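Local coordinates for regulator of chromosome condensation (Saccharomyces cerevisiae, PDB 3OF7), which promotes the exchange of GDP for GTP on the small GTPases Gsp1 and Gsp2, binds chromatin, and controls RNA metabolism and transport, at residues 81-84 against 85-89; 424-427 against 428-431. All blocks are in the same frame, centred on the assembly; numbering follows the deposited sequence.

Contact 1 (81-84 against 85-89)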
ATOM      1  N   ALA A  81       6.910 -10.033  -3.990  1.00 14.36           N
ATOM      2  CA  ALA A  81       6.028 -10.559  -5.019  1.00 14.90           C
ATOM      3  C   ALA A  81       5.776 -12.054  -4.820  1.00 15.34           C
ATOM      4  O   ALA A  81       6.577 -12.756  -4.184  1.00 15.50           O
ATOM      5  CB  ALA A  81       6.591 -10.273  -6.422  1.00 15.00           C
ATOM      6  N   LEU A  82       4.645 -12.520  -5.341  1.00 15.46           N
ATOM      7  CA  LEU A  82       4.240 -13.912  -5.185  1.00 15.62           C
ATOM      8  C   LEU A  82       4.001 -14.538  -6.546  1.00 15.95           C
ATOM      9  O   LEU A  82       3.357 -13.931  -7.403  1.00 15.19           O
ATOM     10  CB  LEU A  82       2.949 -13.986  -4.369  1.00 15.38           C
ATOM     11  CG  LEU A  82       2.494 -15.360  -3.873  1.00 16.00           C
ATOM     12  CD1 LEU A  82       3.457 -15.874  -2.829  1.00 17.63           C
ATOM     13  CD2 LEU A  82       1.098 -15.237  -3.307  1.00 16.62           C
ATOM     14  N   ASP A  83       4.503 -15.754  -6.737  1.00 16.39           N
ATOM     15  CA  ASP A  83       4.284 -16.451  -7.993  1.00 17.83           C
ATOM     16  C   ASP A  83       3.237 -17.565  -7.881  1.00 18.53           C
ATOM     17  O   ASP A  83       2.661 -17.795  -6.808  1.00 18.53           O
ATOM     18  CB  ASP A  83       5.612 -16.946  -8.607  1.00 17.83           C
ATOM     19  CG  ASP A  83       6.310 -18.017  -7.772  1.00 18.96           C
ATOM     20  OD1 ASP A  83       5.631 -18.793  -7.057  1.00 19.52           O
ATOM     21  OD2 ASP A  83       7.557 -18.093  -7.865  1.00 19.30           O
ATOM     22  N   GLU A  84       2.985 -18.244  -8.996  1.00 19.50           N
ATOM     23  CA  GLU A  84       1.977 -19.302  -9.035  1.00 20.76           C
ATOM     24  C   GLU A  84       2.225 -20.454  -8.058  1.00 21.18           C
ATOM     25  O   GLU A  84       1.265 -21.068  -7.576  1.00 21.95           O
ATOM     26  CB  GLU A  84       1.826 -19.841 -10.456  1.00 21.29           C
ATOM     27  CG  GLU A  84       1.031 -18.916 -11.362  1.00 23.74           C
ATOM     28  CD  GLU A  84       0.988 -19.409 -12.796  1.00 27.27           C
ATOM     29  OE1 GLU A  84       1.460 -20.540 -13.071  1.00 29.24           O
ATOM     30  OE2 GLU A  84       0.482 -18.653 -13.644  1.00 28.56           O
ATOM     31  N   GLU A  85       3.498 -20.743  -7.777  1.00 21.08           N
ATOM     32  CA  GLU A  85       3.782 -21.828  -6.838  0.50 21.28           C
ATOM     33  C   GLU A  85       3.985 -21.308  -5.415  1.00 21.15           C
ATOM     34  O   GLU A  85       4.479 -22.018  -4.529  1.00 21.29           O
ATOM     35  CB  GLU A  85       4.925 -22.716  -7.330  0.50 21.36           C
ATOM     36  CG  GLU A  85       4.538 -23.524  -8.567  0.50 22.47           C
ATOM     37  CD  GLU A  85       3.101 -24.038  -8.513  0.50 23.70           C
ATOM     38  OE1 GLU A  85       2.327 -23.764  -9.458  0.50 25.00           O
ATOM     39  OE2 GLU A  85       2.738 -24.717  -7.529  0.50 24.32           O
ATOM     40  N   SER A  86       3.521 -20.080  -5.192  1.00 20.47           N
ATOM     41  CA  SER A  86       3.557 -19.426  -3.884  1.00 19.91           C
ATOM     42  C   SER A  86       4.978 -19.182  -3.327  1.00 19.42           C
ATOM     43  O   SER A  86       5.173 -19.101  -2.108  1.00 19.77           O
ATOM     44  CB  SER A  86       2.671 -20.179  -2.879  1.00 19.95           C
ATOM     45  OG  SER A  86       2.469 -19.419  -1.703  1.00 21.56           O
ATOM     46  N   ASN A  87       5.964 -19.052  -4.211  1.00 18.64           N
ATOM     47  CA  ASN A  87       7.279 -18.554  -3.791  1.00 18.70           C
ATOM     48  C   ASN A  87       7.199 -17.048  -3.601  1.00 18.14           C
ATOM     49  O   ASN A  87       6.505 -16.363  -4.354  1.00 17.32           O
ATOM     50  CB  ASN A  87       8.366 -18.860  -4.818  1.00 18.68           C
ATOM     51  CG  ASN A  87       8.697 -20.338  -4.905  1.00 21.35           C
ATOM     52  OD1 ASN A  87       9.157 -20.958  -3.937  1.00 21.86           O
ATOM     53  ND2 ASN A  87       8.480 -20.904  -6.080  0.90 22.77           N
ATOM     54  N   VAL A  88       7.918 -16.552  -2.598  1.00 17.85           N
ATOM     55  CA  VAL A  88       8.006 -15.121  -2.332  1.00 17.38           C
ATOM     56  C   VAL A  88       9.299 -14.537  -2.900  1.00 17.27           C
ATOM     57  O   VAL A  88      10.406 -14.992  -2.569  1.00 17.97           O
ATOM     58  CB  VAL A  88       7.886 -14.813  -0.813  1.00 17.53           C
ATOM     59  CG1 VAL A  88       7.935 -13.308  -0.549  1.00 16.58           C
ATOM     60  CG2 VAL A  88       6.598 -15.411  -0.240  1.00 17.46           C
ATOM     61  N   TRP A  89       9.145 -13.545  -3.772  1.00 16.61           N
ATOM     62  CA  TRP A  89      10.257 -12.814  -4.353  1.00 16.60           C
ATOM     63  C   TRP A  89      10.380 -11.482  -3.615  1.00 16.30           C
ATOM     64  O   TRP A  89       9.380 -10.934  -3.141  1.00 16.14           O
ATOM     65  CB  TRP A  89       9.985 -12.510  -5.821  1.00 16.51           C
ATOM     66  CG  TRP A  89       9.839 -13.701  -6.734  1.00 17.46           C
ATOM     67  CD1 TRP A  89       8.877 -14.676  -6.687  1.00 18.83           C
ATOM     68  CD2 TRP A  89      10.671 -14.011  -7.854  1.00 18.93           C
ATOM     69  NE1 TRP A  89       9.072 -15.585  -7.709  1.00 18.15           N
ATOM     70  CE2 TRP A  89      10.162 -15.195  -8.441  1.00 19.92           C
ATOM     71  CE3 TRP A  89      11.806 -13.410  -8.415  1.00 19.38           C
ATOM     72  CZ2 TRP A  89      10.759 -15.792  -9.563  1.00 20.70           C
ATOM     73  CZ3 TRP A  89      12.386 -13.994  -9.537  1.00 20.41           C
ATOM     74  CH2 TRP A  89      11.865 -15.175 -10.095  1.00 20.81           C
TER

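Contact 2 (424-427 against 428-431)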
ATOM      1  N   ILE A 424      -1.344   7.515 -17.716  1.00 17.91           N
ATOM      2  CA  ILE A 424      -0.004   7.061 -18.053  1.00 18.68           C
ATOM      3  C   ILE A 424      -0.080   6.410 -19.437  1.00 19.33           C
ATOM      4  O   ILE A 424      -0.734   5.371 -19.619  1.00 19.35           O
ATOM      5  CB  ILE A 424       0.566   6.066 -17.021  1.00 18.18           C
ATOM      6  CG1 ILE A 424       0.639   6.722 -15.627  1.00 18.42           C
ATOM      7  CG2 ILE A 424       1.945   5.581 -17.465  1.00 18.43           C
ATOM      8  CD1 ILE A 424       0.921   5.751 -14.474  1.00 17.99           C
ATOM      9  N   LYS A 425       0.558   7.061 -20.404  1.00 20.09           N
ATOM     10  CA  LYS A 425       0.667   6.554 -21.771  1.00 20.69           C
ATOM     11  C   LYS A 425       2.143   6.426 -22.124  1.00 20.85           C
ATOM     12  O   LYS A 425       2.866   7.424 -22.164  1.00 21.26           O
ATOM     13  CB  LYS A 425      -0.033   7.509 -22.744  1.00 21.22           C
ATOM     14  CG  LYS A 425      -0.168   6.998 -24.175  0.80 21.79           C
ATOM     15  CD  LYS A 425      -0.980   7.989 -25.009  0.80 23.88           C
ATOM     16  CE  LYS A 425      -1.167   7.503 -26.438  0.70 24.85           C
ATOM     17  NZ  LYS A 425      -2.025   8.460 -27.210  0.70 25.79           N
ATOM     18  N   ASN A 426       2.595   5.191 -22.326  1.00 20.44           N
ATOM     19  CA  ASN A 426       3.945   4.916 -22.825  1.00 20.42           C
ATOM     20  C   ASN A 426       3.909   3.616 -23.601  1.00 20.26           C
ATOM     21  O   ASN A 426       2.991   2.812 -23.410  1.00 20.26           O
ATOM     22  CB  ASN A 426       5.026   4.937 -21.706  1.00 20.34           C
ATOM     23  CG  ASN A 426       5.240   3.578 -21.019  1.00 19.97           C
ATOM     24  OD1 ASN A 426       4.294   2.879 -20.660  1.00 20.79           O
ATOM     25  ND2 ASN A 426       6.501   3.235 -20.792  1.00 18.56           N
ATOM     26  N   THR A 427       4.882   3.420 -24.489  1.00 20.22           N
ATOM     27  CA  THR A 427       4.922   2.233 -25.352  1.00 20.10           C
ATOM     28  C   THR A 427       4.744   0.925 -24.569  1.00 19.71           C
ATOM     29  O   THR A 427       3.941   0.078 -24.946  1.00 19.75           O
ATOM     30  CB  THR A 427       6.231   2.176 -26.184  1.00 20.50           C
ATOM     31  OG1 THR A 427       6.443   3.436 -26.830  1.00 20.92           O
ATOM     32  CG2 THR A 427       6.167   1.072 -27.243  1.00 20.75           C
ATOM     33  N   ALA A 428       5.474   0.783 -23.468  1.00 19.09           N
ATOM     34  CA  ALA A 428       5.499  -0.470 -22.707  1.00 18.33           C
ATOM     35  C   ALA A 428       4.130  -0.923 -22.201  1.00 17.83           C
ATOM     36  O   ALA A 428       3.868  -2.122 -22.123  1.00 17.73           O
ATOM     37  CB  ALA A 428       6.479  -0.365 -21.550  1.00 18.08           C
ATOM     38  N   THR A 429       3.258   0.026 -21.879  1.00 17.10           N
ATOM     39  CA  THR A 429       1.994  -0.307 -21.219  1.00 16.85           C
ATOM     40  C   THR A 429       0.736   0.181 -21.936  1.00 16.80           C
ATOM     41  O   THR A 429      -0.367  -0.093 -21.472  1.00 16.56           O
ATOM     42  CB  THR A 429       1.955   0.222 -19.753  1.00 16.47           C
ATOM     43  OG1 THR A 429       2.034   1.653 -19.753  1.00 16.69           O
ATOM     44  CG2 THR A 429       3.103  -0.342 -18.944  1.00 16.88           C
ATOM     45  N   GLN A 430       0.886   0.882 -23.063  1.00 16.77           N
ATOM     46  CA  GLN A 430      -0.269   1.496 -23.720  1.00 17.08           C
ATOM     47  C   GLN A 430      -1.326   0.489 -24.182  1.00 17.37           C
ATOM     48  O   GLN A 430      -2.496   0.837 -24.281  1.00 17.60           O
ATOM     49  CB  GLN A 430       0.158   2.394 -24.886  1.00 17.42           C
ATOM     50  CG  GLN A 430       0.795   1.653 -26.057  1.00 17.65           C
ATOM     51  CD  GLN A 430       1.297   2.605 -27.149  1.00 20.58           C
ATOM     52  OE1 GLN A 430       0.977   3.799 -27.157  1.00 20.63           O
ATOM     53  NE2 GLN A 430       2.092   2.073 -28.064  1.00 20.15           N
ATOM     54  N   ASP A 431      -0.915  -0.749 -24.451  1.00 17.47           N
ATOM     55  CA  ASP A 431      -1.855  -1.781 -24.873  1.00 18.09           C
ATOM     56  C   ASP A 431      -2.002  -2.892 -23.825  1.00 18.19           C
ATOM     57  O   ASP A 431      -2.391  -4.031 -24.134  1.00 18.46           O
ATOM     58  CB  ASP A 431      -1.461  -2.324 -26.249  1.00 18.50           C
ATOM     59  CG  ASP A 431      -1.528  -1.258 -27.326  1.00 18.51           C
ATOM     60  OD1 ASP A 431      -2.493  -0.467 -27.327  1.00 19.38           O
ATOM     61  OD2 ASP A 431      -0.616  -1.203 -28.177  1.00 22.04           O
TER
HETATM   62  O   HOH W   1       0.547   3.332 -21.226  1.00 21.78           O

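Contact 1 (81-84 against 85-89)
A81 faces W89 as an antiparallel hydrogen-bonded pair at the entrance of a beta hairpin: A81 N donates to W89 O (2.8 Å), and W89 N returns the bond to A81 O (2.7 Å). The small methyl of A81 lets the CB of the bulky tryptophan lie beside it. L82 forms the next, non-hydrogen-bonded pair with V88 on the other face of the sheet, L82 CD1 lying 4.1 Å from V88 CG2; branched apolar side chains suit this buried face.

D83 organises the turn. Its amide binds N87 O, and D83 O accepts S86 N (2.9 Å), the pattern of a type I turn with a G1 bulge, in which S86 adopts a left-handed backbone conformation. With CG set between its own backbone N and carbonyl carbon (chi1 66°), the carboxylate swings across to the strand that follows the turn. D83 OD1 accepts N87 N (2.9 Å) from above the carboxylate plane and, weakly, E85 N. D83 OD2 takes W89 NE1 (2.9 Å) in a nearly straight bond, 168° at the hydrogen; the donor lies above the carboxylate plane, yet OD2 lies close to the indole plane, the two flat groups standing 81° apart. A short acid suits this place because it can serve the turn and the indole together. E84 follows at the turn's corner, its extended chain leading outward.

R138 holds N87 OD1, while S86 OG binds V150 N. The hairpin forms the middle of a four-stranded propeller blade, between strands 69-74 and 134-135, and L82 and V88 pack on L153 of strand 150-155 in the next sheet.

Contact 2 (424-427 against 428-431)
N426 OD1 is gripped by two groups of T429: the hydroxyl OG1 donates at 2.7 Å, and the backbone N adds a weak bond at 3.3 Å. They brace a beta turn, N426 to T429, in the loop of the seventh RCC1 repeat, which carries the chain from strand 421-423 to strand 432-439, into the propeller sheet that also holds strand 30-34. The hydroxyl comes nearly along the C=O axis of the amide, 172° at OD1. Both partners are set for this by their first torsions: N426 CG (chi1 89°) and T429 OG1 (chi1 63°) each sit on the side between backbone N and carbonyl carbon, which folds the two polar ends back over the turn.

The main chain closes the same turn, T429 N binding N426 O at 3.2 Å from well above the carbonyl plane. Q430 N also reaches N426 O, though weakly, and Q430 CB rests 3.2 Å from that oxygen while its extended side chain runs back beside T427.

Asparagine suits its place because the amide offers an acceptor and a donor: ND2 binds P56 O, and A428 CB lies 3.7 Å from N426 ND2. With a leucine here, the T429 hydroxyl would probably lose its acceptor and P56 O its donor, breaking the side-chain link between the turn and strand 56-58. The threonine hydroxyl also accepts a bond, from a water that donates as well to I424 O; that same water takes the hydrogen of N426 N, its oxygen 3.0 Å from the amide nitrogen.

Overall arrangement
Contacts 1 and 2 lie in different parts of the same propeller, their centres about 26 Å apart and their nearest atoms about 16 Å apart, so they share no residue and do not touch. Contact 1 is partly buried and joins two neighbouring strands within one blade, where regular backbone pairing goes with apolar side chains on both faces and a carboxylate binds the turn and the indole. Contact 2 is a surface turn in a loop between strands of two different sheets; it has no strand pairing and relies on a neutral amide, a hydroxyl and a bound water. In both, a short polar side chain at the start of the turn ties down backbone that follows it.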